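Local coordinates for hypothetical sugar ABC-transporter sugar binding protein (Arthrobacter globiformis, PDB 7BVT) that binds cyclic alpha-maltosyl-1,6-maltose and probably hands this sugar over to an ABC transporter for uptake into the cell, at residues I86-L91 against G295-M300; D90-P95 against H369-T374. One frame throughout, in Å; residues are numbered along the deposited sequence.

Interaction 1: I86-L91 against G295-M300; sequences IAIGDL and GGEQAM. With GLC (alpha-D-glucopyranose), chain B.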
# COMPACT_ATOMS: atom_id res chain seq x y z
N ILE A 86 -18.48 4.82 11.59
CA ILE A 86 -17.18 4.85 10.86
C ILE A 86 -16.65 3.42 10.75
O ILE A 86 -16.47 2.72 11.78
CB ILE A 86 -16.16 5.81 11.50
CG1 ILE A 86 -16.67 7.26 11.57
CG2 ILE A 86 -14.82 5.74 10.82
CD1 ILE A 86 -15.82 8.17 12.44
N ALA A 87 -16.25 3.01 9.56
CA ALA A 87 -15.39 1.82 9.37
C ALA A 87 -14.00 2.26 8.91
O ALA A 87 -13.89 3.11 8.03
CB ALA A 87 -15.98 0.90 8.34
N ILE A 88 -12.96 1.68 9.46
CA ILE A 88 -11.58 1.93 8.99
C ILE A 88 -11.07 0.61 8.42
O ILE A 88 -10.87 -0.35 9.18
CB ILE A 88 -10.70 2.52 10.10
CG1 ILE A 88 -11.30 3.81 10.66
CG2 ILE A 88 -9.26 2.72 9.64
CD1 ILE A 88 -10.51 4.45 11.74
N GLY A 89 -10.86 0.57 7.10
CA GLY A 89 -10.55 -0.66 6.37
C GLY A 89 -9.32 -0.53 5.52
O GLY A 89 -8.78 0.56 5.38
N ASP A 90 -8.91 -1.62 4.91
CA ASP A 90 -7.80 -1.61 3.94
C ASP A 90 -8.23 -0.82 2.71
O ASP A 90 -9.42 -0.81 2.35
CB ASP A 90 -7.40 -3.03 3.56
CG ASP A 90 -6.20 -2.96 2.60
OD1 ASP A 90 -5.16 -2.40 3.02
OD2 ASP A 90 -6.38 -3.30 1.40
N LEU A 91 -7.25 -0.21 2.03
CA LEU A 91 -7.48 0.49 0.73
C LEU A 91 -8.42 -0.30 -0.17
O LEU A 91 -9.44 0.25 -0.63
CB LEU A 91 -6.15 0.72 0.03
CG LEU A 91 -6.27 1.49 -1.28
CD1 LEU A 91 -6.60 2.94 -1.01
CD2 LEU A 91 -4.99 1.40 -2.09
N GLY A 295 -0.40 1.41 0.30
CA GLY A 295 -1.25 0.65 1.22
C GLY A 295 -1.75 1.53 2.33
O GLY A 295 -1.48 2.73 2.32
N GLY A 296 -2.43 0.90 3.26
CA GLY A 296 -2.83 1.58 4.50
C GLY A 296 -4.33 1.70 4.66
O GLY A 296 -5.09 1.15 3.82
N GLU A 297 -4.73 2.37 5.74
CA GLU A 297 -6.14 2.35 6.18
C GLU A 297 -6.91 3.58 5.71
O GLU A 297 -6.34 4.68 5.74
CB GLU A 297 -6.20 2.29 7.69
CG GLU A 297 -5.94 0.89 8.19
CD GLU A 297 -4.51 0.37 8.10
OE1 GLU A 297 -3.62 1.03 8.64
OE2 GLU A 297 -4.32 -0.67 7.46
N GLN A 298 -8.15 3.37 5.33
CA GLN A 298 -9.06 4.41 4.84
C GLN A 298 -10.25 4.46 5.81
O GLN A 298 -10.76 3.40 6.15
CB GLN A 298 -9.59 4.07 3.46
CG GLN A 298 -8.56 3.47 2.51
CD GLN A 298 -7.34 4.32 2.28
OE1 GLN A 298 -7.45 5.47 1.85
NE2 GLN A 298 -6.16 3.78 2.51
N ALA A 299 -10.76 5.66 6.09
CA ALA A 299 -11.96 5.79 6.94
C ALA A 299 -13.14 6.05 6.02
O ALA A 299 -12.99 6.83 5.07
CB ALA A 299 -11.77 6.89 7.97
N MET A 300 -14.27 5.50 6.35
CA MET A 300 -15.56 5.57 5.62
C MET A 300 -16.67 5.86 6.64
O MET A 300 -16.62 5.27 7.73
CB MET A 300 -15.83 4.23 4.94
CG MET A 300 -14.84 3.95 3.82
SD MET A 300 -14.72 2.20 3.52
CE MET A 300 -13.45 1.77 4.72
C1 GLC B . -0.21 -3.92 3.09
C2 GLC B . -1.05 -2.78 2.62
C3 GLC B . -2.24 -3.30 1.85
C4 GLC B . -1.73 -4.21 0.72
C5 GLC B . -0.96 -5.38 1.33
C6 GLC B . -0.40 -6.29 0.23
O2 GLC B . -1.34 -1.96 3.73
O3 GLC B . -3.00 -2.19 1.35
O4 GLC B . -2.78 -4.77 -0.03
O5 GLC B . 0.14 -4.86 2.03
O6 GLC B . -0.14 -7.57 0.81
O HOH W 1 -3.47 -2.03 5.09
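Gly-296 meets the end of strand 86-90 with its carbonyl: Leu-91 N reaches Gly-296 O in a weak, bent bond of 3.1 Å. Gly-296 N adds a weak bond to GLC O2.

Glu-297 pairs with Asp-90 in a non-hydrogen-bonded position, and their side chains diverge. Its CB lies 3.7 Å from Ile-88 CG2, the two side chains crossing at about a right angle. A bend in the Glu-297 chain (chi2 73°) goes with a carboxylate bound by Tyr-35, Trp-36 and Ser-138. Gln-298 forms a hydrogen-bonded pair with Gly-89, its N donating almost straight to Gly-89 O (2.9 Å, 168°). Its side chain folds back, so that the amide packs on Leu-91 CD1, 3.6 Å from Gln-298 CD, while NE2 donates to Gly-296 O from above the carbonyl plane.

Ala-299 sets its methyl 4.1 Å from Ile-88 CG1, on the face that helix 306-319 helps to cover. Met-300 closes the ladder with two bonds to Ala-87, and the bend at chi3 (-87°) brings CE to 3.7 Å from Gly-89 N.

At the pocket end the bare backbone comes close to the sugar, Gly-295 CA lying 3.3 Å from GLC O3. One water donates to both Asp-90 OD1 and Glu-297 OE2 and lies very close to GLC O2, while GLC O3 donates to Asp-90 OD1. A water giving its protons to two neighbouring carboxylates would probably ease their repulsion; Asp-90 offers the sugar an acceptor and Gly-296 a weak donor, with Glu-297 joining through the water.

Interaction 2: D90-P95 against H369-T374; sequences DLVWVP and HARPNT. With GLC (alpha-D-glucopyranose), chain B.
Arg-371 reaches from its loop across Val-92 and Leu-91 to the glucose. From CB the chain runs out extended through CG (chi2 164°) and then bends at chi3, -71°, which turns the guanidinium toward the sugar. NE lies 3.9 Å from Val-92 CG1. At CZ that same methyl sits squarely over one face of the guanidinium, 3.4 Å above its plane, while the sugar comes in at the edge. NH1 passes 3.8 Å from Leu-91 CD2 and donates to GLC O3 (3.0 Å); NH2 donates to GLC O4 (2.8 Å, 165°). The two N-H groups thus grip neighbouring hydroxyls, and NH2 also forms a salt bridge with Glu-195.

Beside Arg-371, at the same O3 hydroxyl, Asp-90 is held by its OD2, which accepts from Val-92 N in an Asx turn. Farther along, Pro-95 CG rests 3.3 Å from Asn-373 O, and a water links Val-92 O with Thr-374 O.

Helix 120-125 lies against Leu-91 and Pro-95 through Phe-125, whose carbonyl also takes the amide of Asn-373. Tyr-377, opening helix 377-392, touches both Val-92 and Arg-371, so the contact joins the turn that leads into helix 94-100, and Pro-95 within it, to the loop after strand 368-369.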
# COMPACT_ATOMS: atom_id res chain seq x y z
N ASP A 90 -8.91 -1.62 4.91
CA ASP A 90 -7.80 -1.61 3.94
C ASP A 90 -8.23 -0.82 2.71
O ASP A 90 -9.42 -0.81 2.35
CB ASP A 90 -7.40 -3.03 3.56
CG ASP A 90 -6.20 -2.96 2.60
OD1 ASP A 90 -5.16 -2.40 3.02
OD2 ASP A 90 -6.38 -3.30 1.40
N LEU A 91 -7.25 -0.21 2.03
CA LEU A 91 -7.48 0.49 0.73
C LEU A 91 -8.42 -0.30 -0.17
O LEU A 91 -9.44 0.25 -0.63
CB LEU A 91 -6.15 0.72 0.03
CG LEU A 91 -6.27 1.49 -1.28
CD1 LEU A 91 -6.60 2.94 -1.01
CD2 LEU A 91 -4.99 1.40 -2.09
N VAL A 92 -8.06 -1.52 -0.48
CA VAL A 92 -8.77 -2.27 -1.55
C VAL A 92 -10.16 -2.69 -1.05
O VAL A 92 -10.95 -3.17 -1.87
CB VAL A 92 -7.92 -3.45 -2.07
CG1 VAL A 92 -6.54 -2.97 -2.50
CG2 VAL A 92 -7.79 -4.54 -1.05
N TRP A 93 -10.47 -2.51 0.23
CA TRP A 93 -11.84 -2.82 0.72
C TRP A 93 -12.83 -1.72 0.36
O TRP A 93 -14.03 -2.01 0.34
CB TRP A 93 -11.90 -3.07 2.21
CG TRP A 93 -11.11 -4.24 2.69
CD1 TRP A 93 -10.45 -5.18 1.95
CD2 TRP A 93 -10.96 -4.60 4.06
NE1 TRP A 93 -9.87 -6.10 2.79
CE2 TRP A 93 -10.16 -5.76 4.09
CE3 TRP A 93 -11.39 -4.04 5.25
CZ2 TRP A 93 -9.81 -6.37 5.28
CZ3 TRP A 93 -11.02 -4.63 6.45
CH2 TRP A 93 -10.25 -5.78 6.45
N VAL A 94 -12.38 -0.50 0.21
CA VAL A 94 -13.33 0.66 0.10
C VAL A 94 -14.39 0.37 -0.93
O VAL A 94 -15.58 0.55 -0.67
CB VAL A 94 -12.61 1.98 -0.16
CG1 VAL A 94 -13.59 3.08 -0.47
CG2 VAL A 94 -11.75 2.35 1.02
N PRO A 95 -14.07 -0.01 -2.18
CA PRO A 95 -15.11 -0.20 -3.18
C PRO A 95 -16.08 -1.31 -2.83
O PRO A 95 -17.24 -1.19 -3.17
CB PRO A 95 -14.32 -0.54 -4.48
CG PRO A 95 -12.93 -0.10 -4.20
CD PRO A 95 -12.71 -0.22 -2.72
N HIS A 369 1.38 5.44 -6.48
CA HIS A 369 0.09 5.20 -7.15
C HIS A 369 -0.81 4.41 -6.23
O HIS A 369 -0.29 3.67 -5.42
CB HIS A 369 0.30 4.40 -8.43
CG HIS A 369 1.09 5.07 -9.50
ND1 HIS A 369 0.62 5.14 -10.79
CD2 HIS A 369 2.33 5.61 -9.52
CE1 HIS A 369 1.48 5.77 -11.53
NE2 HIS A 369 2.56 6.03 -10.82
N ALA A 370 -2.12 4.52 -6.43
CA ALA A 370 -3.11 3.61 -5.82
C ALA A 370 -3.63 2.64 -6.88
O ALA A 370 -3.80 3.04 -8.03
CB ALA A 370 -4.28 4.39 -5.23
N ARG A 371 -3.92 1.42 -6.42
CA ARG A 371 -4.64 0.37 -7.17
C ARG A 371 -5.98 0.91 -7.63
O ARG A 371 -6.50 1.92 -7.12
CB ARG A 371 -4.71 -0.87 -6.30
CG ARG A 371 -3.37 -1.62 -6.29
CD ARG A 371 -3.22 -2.62 -5.17
NE ARG A 371 -3.08 -1.91 -3.90
CZ ARG A 371 -3.09 -2.49 -2.72
NH1 ARG A 371 -2.96 -1.75 -1.62
NH2 ARG A 371 -3.13 -3.80 -2.64
N PRO A 372 -6.56 0.31 -8.67
CA PRO A 372 -7.85 0.77 -9.15
C PRO A 372 -8.98 0.48 -8.16
O PRO A 372 -8.99 -0.53 -7.46
CB PRO A 372 -8.07 -0.01 -10.43
CG PRO A 372 -7.29 -1.27 -10.18
CD PRO A 372 -6.04 -0.85 -9.42
N ASN A 373 -9.92 1.43 -8.12
CA ASN A 373 -10.99 1.47 -7.10
C ASN A 373 -12.23 0.69 -7.57
O ASN A 373 -13.35 1.08 -7.24
CB ASN A 373 -11.29 2.89 -6.63
CG ASN A 373 -11.92 3.74 -7.69
OD1 ASN A 373 -12.09 3.29 -8.84
ND2 ASN A 373 -12.25 4.96 -7.30
N THR A 374 -12.03 -0.41 -8.27
CA THR A 374 -13.15 -1.30 -8.68
C THR A 374 -13.43 -2.29 -7.56
O THR A 374 -12.52 -2.83 -6.98
CB THR A 374 -12.86 -1.96 -10.03
OG1 THR A 374 -13.91 -2.92 -10.24
CG2 THR A 374 -11.50 -2.62 -10.14
C1 GLC B . -0.21 -3.92 3.09
C2 GLC B . -1.05 -2.78 2.62
C3 GLC B . -2.24 -3.30 1.85
C4 GLC B . -1.73 -4.21 0.72
C5 GLC B . -0.96 -5.38 1.33
C6 GLC B . -0.40 -6.29 0.23
O2 GLC B . -1.34 -1.96 3.73
O3 GLC B . -3.00 -2.19 1.35
O4 GLC B . -2.78 -4.77 -0.03
O5 GLC B . 0.14 -4.86 2.03
O6 GLC B . -0.14 -7.57 0.81
O HOH W 2 -11.87 -3.66 -4.25

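How the interactions relate
From the N terminus, both contacts start at the same place, where strand 86-90 runs into helix 94-100, with Asp-90 and Leu-91 common to the two. Interaction 1 closes a loop of about 200 residues onto strand 292-301; interaction 2 spans about 270, ending in the loop before helix 377-392. The two loops share a start, and the second runs on some 70 residues past the end of the first. Their side chains meet directly: Val-94 CG2 packs 3.7 Å from Gln-298 CB. Together they tie the central sheet, the start of helix 94-100 and a late loop of the chain around the same glucose.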